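Local coordinates for SusD homolog (Bacteroides thetaiotaomicron VPI-5482, PDB 3IHV), which probably binds glycans at the bacterial cell surface as an outer-membrane member of the SusD family, at residues Thr289-Ala292 / Gly293-Ser297; Gly278-Gly281 / Lys282-Val286; Ala223-Thr226 / Ala227-Leu230. All coordinates share one frame; numbering follows the deposited sequence. Where two conformers were deposited one is given.

Interaction 1: Thr289-Ala292 / Gly293-Ser297; sequences TAIA and GVRGS
Arg295 reaches back across the turn and holds Thr289 side-on with two nitrogens. NE donates to the backbone oxygen, Arg295 NE to Thr289 O being 2.8 Å, and meets that carbonyl almost end-on, at a C=O...N angle of 169°. NH2 bonds the hydroxyl, Arg295 NH2 to Thr289 OG1 2.9 Å, exactly in the guanidinium plane. With CG anti to the backbone N (chi1 -172°) the arginine chain runs back along the hairpin, and its bend at chi3 turns the guanidinium against Ile291, whose CD1 sits over the centre of one face, 3.6 Å from Arg295 CZ. The other branch, Ile291 CG2, lies 3.7 Å from Val294 CG2. Further out, Thr331 O takes Arg295 NH2 and Gln374 takes NH1; with the Thr289 bonds they fix the guanidinium's rotation, while Asp332 orients the Thr289 hydroxyl. The backbone positions these groups: Ile291 O accepts from Val294 N (2.8 Å) and from Arg295 N (2.9 Å), while Ile291 N donates to Arg295 O. Gly293, at positive phi (76°), carries the chain round. Two residues, Val294 and Arg295, thus face the single residue Ile291, which defines a classic beta bulge, here at the end of a surface hairpin loop.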
# COMPACT_ATOMS: atom_id res chain seq x y z
N THR A 289 -0.11 0.63 -25.66
CA THR A 289 0.89 1.17 -26.55
C THR A 289 0.90 2.69 -26.56
O THR A 289 -0.11 3.34 -26.32
CB THR A 289 0.62 0.77 -28.01
OG1 THR A 289 -0.70 1.22 -28.36
CG2 THR A 289 0.72 -0.73 -28.22
N ALA A 290 2.07 3.25 -26.85
CA ALA A 290 2.23 4.67 -27.04
C ALA A 290 1.66 4.95 -28.43
O ALA A 290 1.84 4.12 -29.35
CB ALA A 290 3.74 5.05 -26.96
N ILE A 291 0.95 6.07 -28.55
CA ILE A 291 0.42 6.62 -29.78
C ILE A 291 0.96 8.05 -29.88
O ILE A 291 0.61 8.89 -29.05
CB ILE A 291 -1.10 6.71 -29.78
CG1 ILE A 291 -1.74 5.33 -29.60
CG2 ILE A 291 -1.57 7.33 -31.11
CD1 ILE A 291 -3.29 5.43 -29.47
N ALA A 292 1.82 8.30 -30.86
CA ALA A 292 2.50 9.59 -31.01
C ALA A 292 1.52 10.77 -30.95
O ALA A 292 0.53 10.81 -31.68
CB ALA A 292 3.35 9.60 -32.29
N GLY A 293 1.79 11.71 -30.04
CA GLY A 293 0.92 12.86 -29.85
C GLY A 293 -0.39 12.61 -29.10
O GLY A 293 -1.10 13.56 -28.78
N VAL A 294 -0.69 11.36 -28.76
CA VAL A 294 -1.96 11.05 -28.09
C VAL A 294 -1.83 10.38 -26.73
O VAL A 294 -2.49 10.76 -25.77
CB VAL A 294 -2.76 10.06 -28.97
CG1 VAL A 294 -4.11 9.71 -28.29
CG2 VAL A 294 -2.95 10.64 -30.37
N ARG A 295 -0.94 9.40 -26.64
CA ARG A 295 -0.89 8.57 -25.45
C ARG A 295 0.48 8.05 -25.21
O ARG A 295 1.19 7.72 -26.15
CB ARG A 295 -1.80 7.37 -25.74
CG ARG A 295 -2.07 6.45 -24.62
CD ARG A 295 -3.16 5.45 -25.02
NE ARG A 295 -2.68 4.37 -25.90
CZ ARG A 295 -3.50 3.45 -26.44
NH1 ARG A 295 -4.80 3.51 -26.25
NH2 ARG A 295 -3.01 2.48 -27.20
N GLY A 296 0.85 7.98 -23.93
CA GLY A 296 2.10 7.37 -23.58
C GLY A 296 1.82 5.88 -23.39
O GLY A 296 0.68 5.50 -23.18
N SER A 297 2.85 5.06 -23.50
CA SER A 297 2.67 3.62 -23.24
C SER A 297 2.61 3.33 -21.74
O SER A 297 2.96 4.18 -20.92
CB SER A 297 3.81 2.83 -23.92
OG SER A 297 5.06 3.27 -23.43

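Interaction 2: Gly278-Gly281 / Lys282-Val286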
# COMPACT_ATOMS: atom_id res chain seq x y z
N GLY A 278 4.18 9.78 -10.32
CA GLY A 278 4.54 8.43 -9.98
C GLY A 278 4.37 7.49 -11.14
O GLY A 278 4.10 7.89 -12.27
N ARG A 279 4.50 6.21 -10.84
CA ARG A 279 4.39 5.16 -11.85
C ARG A 279 3.07 4.40 -11.78
O ARG A 279 2.92 3.35 -12.40
CB ARG A 279 5.56 4.20 -11.68
CG ARG A 279 6.93 4.87 -11.84
CD ARG A 279 7.99 3.83 -11.85
NE ARG A 279 9.34 4.38 -11.68
CZ ARG A 279 10.24 4.52 -12.64
NH1 ARG A 279 9.98 4.15 -13.89
NH2 ARG A 279 11.44 5.02 -12.36
N ILE A 280 2.10 4.93 -11.05
CA ILE A 280 0.82 4.24 -10.83
C ILE A 280 0.02 4.29 -12.12
O ILE A 280 -0.05 5.34 -12.79
CB ILE A 280 0.02 4.81 -9.65
CG1 ILE A 280 0.88 5.10 -8.39
CG2 ILE A 280 -1.18 3.91 -9.35
CD1 ILE A 280 1.75 3.94 -7.84
N GLY A 281 -0.53 3.15 -12.54
CA GLY A 281 -1.18 3.04 -13.85
C GLY A 281 -0.19 2.89 -15.01
O GLY A 281 -0.58 2.74 -16.16
N LYS A 282 1.12 2.92 -14.70
CA LYS A 282 2.14 2.77 -15.72
C LYS A 282 2.79 1.41 -15.54
O LYS A 282 2.48 0.47 -16.26
CB LYS A 282 3.16 3.92 -15.63
CG LYS A 282 2.50 5.33 -15.66
CD LYS A 282 1.64 5.57 -16.88
CE LYS A 282 2.45 5.79 -18.13
NZ LYS A 282 1.76 6.26 -19.44
N TRP A 283 3.62 1.27 -14.51
CA TRP A 283 4.30 0.02 -14.26
C TRP A 283 3.32 -1.07 -13.81
O TRP A 283 3.51 -2.26 -14.09
CB TRP A 283 5.36 0.24 -13.18
CG TRP A 283 6.58 -0.61 -13.31
CD1 TRP A 283 7.73 -0.28 -13.96
CD2 TRP A 283 6.81 -1.92 -12.74
NE1 TRP A 283 8.65 -1.28 -13.84
CE2 TRP A 283 8.12 -2.29 -13.08
CE3 TRP A 283 6.05 -2.79 -11.97
CZ2 TRP A 283 8.67 -3.52 -12.71
CZ3 TRP A 283 6.60 -3.98 -11.60
CH2 TRP A 283 7.91 -4.33 -11.95
N ASN A 284 2.24 -0.66 -13.15
CA ASN A 284 1.21 -1.60 -12.72
C ASN A 284 -0.11 -1.32 -13.44
O ASN A 284 -1.19 -1.60 -12.93
CB ASN A 284 1.02 -1.56 -11.22
CG ASN A 284 0.41 -0.26 -10.74
OD1 ASN A 284 0.44 0.77 -11.47
ND2 ASN A 284 -0.11 -0.26 -9.53
N GLY A 285 -0.02 -0.74 -14.62
CA GLY A 285 -1.20 -0.42 -15.38
C GLY A 285 -1.71 -1.56 -16.24
O GLY A 285 -1.28 -2.71 -16.11
N VAL A 286 -2.60 -1.20 -17.16
CA VAL A 286 -3.07 -2.10 -18.19
C VAL A 286 -2.08 -1.92 -19.32
O VAL A 286 -1.70 -0.78 -19.61
CB VAL A 286 -4.50 -1.74 -18.64
CG1 VAL A 286 -4.88 -2.54 -19.88
CG2 VAL A 286 -5.47 -2.02 -17.49
O HOH W 1 -3.07 1.91 -17.23
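Asn284 folds back on Gly281, and its carboxamide closes the contact. Its CB points neither at the 278-281 segment nor away from it, but a chi1 of 69° sets CG between the backbone N and the carbonyl carbon, bringing the tip nearer. CG comes to 4.0 Å from Gly281 N, and OD1 completes the approach: Gly281 N donates to Asn284 OD1 at 2.8 Å, in the plane of the side-chain carbonyl. The same oxygen lies 3.5 Å from Ile280 CA, with the CG2 branch of that isoleucine next to it. Beyond the segment, the asparagine side chain packs on Ile43 of helix 40-44, on Val302 and on Trp371.

A second carbonyl gathers the backbone. Arg279 O accepts from Trp283 N at 3.0 Å, in its own plane, and from Lys282 N, also at 3.0 Å but 48° above that plane. The first CH2 groups of Lys282 lie against Arg279 O and the Gly281 carbonyl, and the bent chain then carries NZ away to Ser297 O and Asn384 O. Residues 282-285 form a type I beta turn, whose closing bond from Gly285 N to Lys282 O is weak. A water donates to Gly281 O (2.8 Å) and accepts from Val286 N.

Three polar backbone atoms are thus met within the bend, Arg279 O by two donors, Gly281 N by a side-chain oxygen and Gly281 O by water; neighbouring loops serve others, as Ser388 does Ile280 O. Gly281's positive phi (78°), which favours glycine, is consistent with its place in the turn closed by Lys282 N and Arg279 O.

Interaction 3: Ala223-Thr226 / Ala227-Leu230; sequences AAKT and ARIL
Ala227 N donates to Ala223 O at 2.9 Å with an N-H...O angle of 171°, the straightest bond across these two turns of helix. Arg228 N to Ala224 O follows, also at 2.9 Å. Small side chains accompany this firm part: the methyl of Ala227 rests 3.5 Å from Ala223 O, and Thr226 turns its hydroxyl beside its own backbone N (chi1 -57°), where OG1 bonds Ala222 O one turn back.

Further along the helix the backbone bonds lengthen. Ile229 N makes weak bonds to both Lys225 O (3.4 Å) and Thr226 O, and Leu230 N to Thr226 O is likewise weak, although Thr226 and Leu230 are buried. The solvent side is a separate matter, made by Lys225, Arg228 and Ile229. Lys225, extended beyond CG, pairs with Glu221. Arg228 was modelled in two conformers; in the one given, bent at chi3, it lies beside Lys225 and points the same way, an arrangement that remains doubtful. Ile229, also exposed, lays its CG1 branch against Lys225 O.

The opposing character of the two sides matches the surroundings of helix 219-232. Ala223, Thr226 and Ala227 settle on Thr203 and Tyr206 of helix 195-210, while Ala223, Ala224, Ala227 and Arg228 touch helix 397-412 through Ala407, Trp411 and Tyr404, so that Ala223 and Ala227 meet both neighbouring helices.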
# COMPACT_ATOMS: atom_id res chain seq x y z
N ALA A 223 -6.17 -3.47 18.37
CA ALA A 223 -6.58 -3.21 16.98
C ALA A 223 -8.12 -3.10 16.92
O ALA A 223 -8.69 -2.18 16.31
CB ALA A 223 -6.09 -4.36 16.07
N ALA A 224 -8.79 -4.06 17.54
CA ALA A 224 -10.25 -4.09 17.52
C ALA A 224 -10.85 -2.85 18.22
O ALA A 224 -11.81 -2.29 17.73
CB ALA A 224 -10.77 -5.37 18.20
N LYS A 225 -10.31 -2.48 19.38
CA LYS A 225 -10.82 -1.30 20.11
C LYS A 225 -10.61 0.00 19.33
O LYS A 225 -11.47 0.89 19.35
CB LYS A 225 -10.22 -1.23 21.49
CG LYS A 225 -10.79 -2.34 22.37
CD LYS A 225 -10.32 -2.28 23.81
CE LYS A 225 -11.10 -3.28 24.64
NZ LYS A 225 -10.71 -3.20 26.06
N THR A 226 -9.47 0.11 18.69
CA THR A 226 -9.16 1.28 17.87
C THR A 226 -10.12 1.35 16.68
O THR A 226 -10.72 2.39 16.41
CB THR A 226 -7.71 1.22 17.41
OG1 THR A 226 -6.88 1.14 18.56
CG2 THR A 226 -7.35 2.50 16.63
N ALA A 227 -10.25 0.24 15.94
CA ALA A 227 -11.17 0.23 14.79
C ALA A 227 -12.61 0.53 15.22
O ALA A 227 -13.33 1.23 14.51
CB ALA A 227 -11.14 -1.10 14.06
N ARG A 228 -13.03 0.00 16.36
CA ARG A 228 -14.38 0.28 16.89
C ARG A 228 -14.67 1.79 16.97
O ARG A 228 -15.76 2.24 16.62
CB ARG A 228 -14.54 -0.36 18.28
CG ARG A 228 -15.91 -0.21 18.93
CD ARG A 228 -15.87 -0.68 20.40
NE ARG A 228 -15.77 -2.13 20.54
CZ ARG A 228 -15.30 -2.77 21.61
NH1 ARG A 228 -14.81 -2.11 22.65
NH2 ARG A 228 -15.27 -4.09 21.61
N ILE A 229 -13.70 2.56 17.47
CA ILE A 229 -13.88 4.01 17.62
C ILE A 229 -14.18 4.59 16.24
O ILE A 229 -15.15 5.36 16.06
CB ILE A 229 -12.57 4.67 18.21
CG1 ILE A 229 -12.40 4.24 19.68
CG2 ILE A 229 -12.61 6.21 18.10
CD1 ILE A 229 -11.02 4.52 20.24
N LEU A 230 -13.37 4.17 15.27
CA LEU A 230 -13.54 4.68 13.90
C LEU A 230 -14.88 4.25 13.27
O LEU A 230 -15.60 5.07 12.69
CB LEU A 230 -12.38 4.26 13.03
CG LEU A 230 -12.47 4.60 11.54
CD1 LEU A 230 -12.75 6.08 11.32
CD2 LEU A 230 -11.20 4.14 10.76

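Overall arrangement
From the N terminus, interaction 3 comes first, binding successive turns within helix 219-232. The chain then passes through strand 259-263 into the long loop before strand 302-304, where interaction 2 closes a tight bend and, a few residues later, interaction 1 closes a hairpin. The three follow in series; none nests in or crosses another. Interactions 1 and 2 have centres 14 Å apart and touch through Lys282 NZ and Ser297 O, 2.8 Å apart, so the bend at 278-286 is joined to the returning arm of the hairpin at 289-297. Interaction 3 lies on the opposite side of the chain's centre, its centre about 33 Å from that of interaction 2 and 46 Å from that of interaction 1, among packed helices.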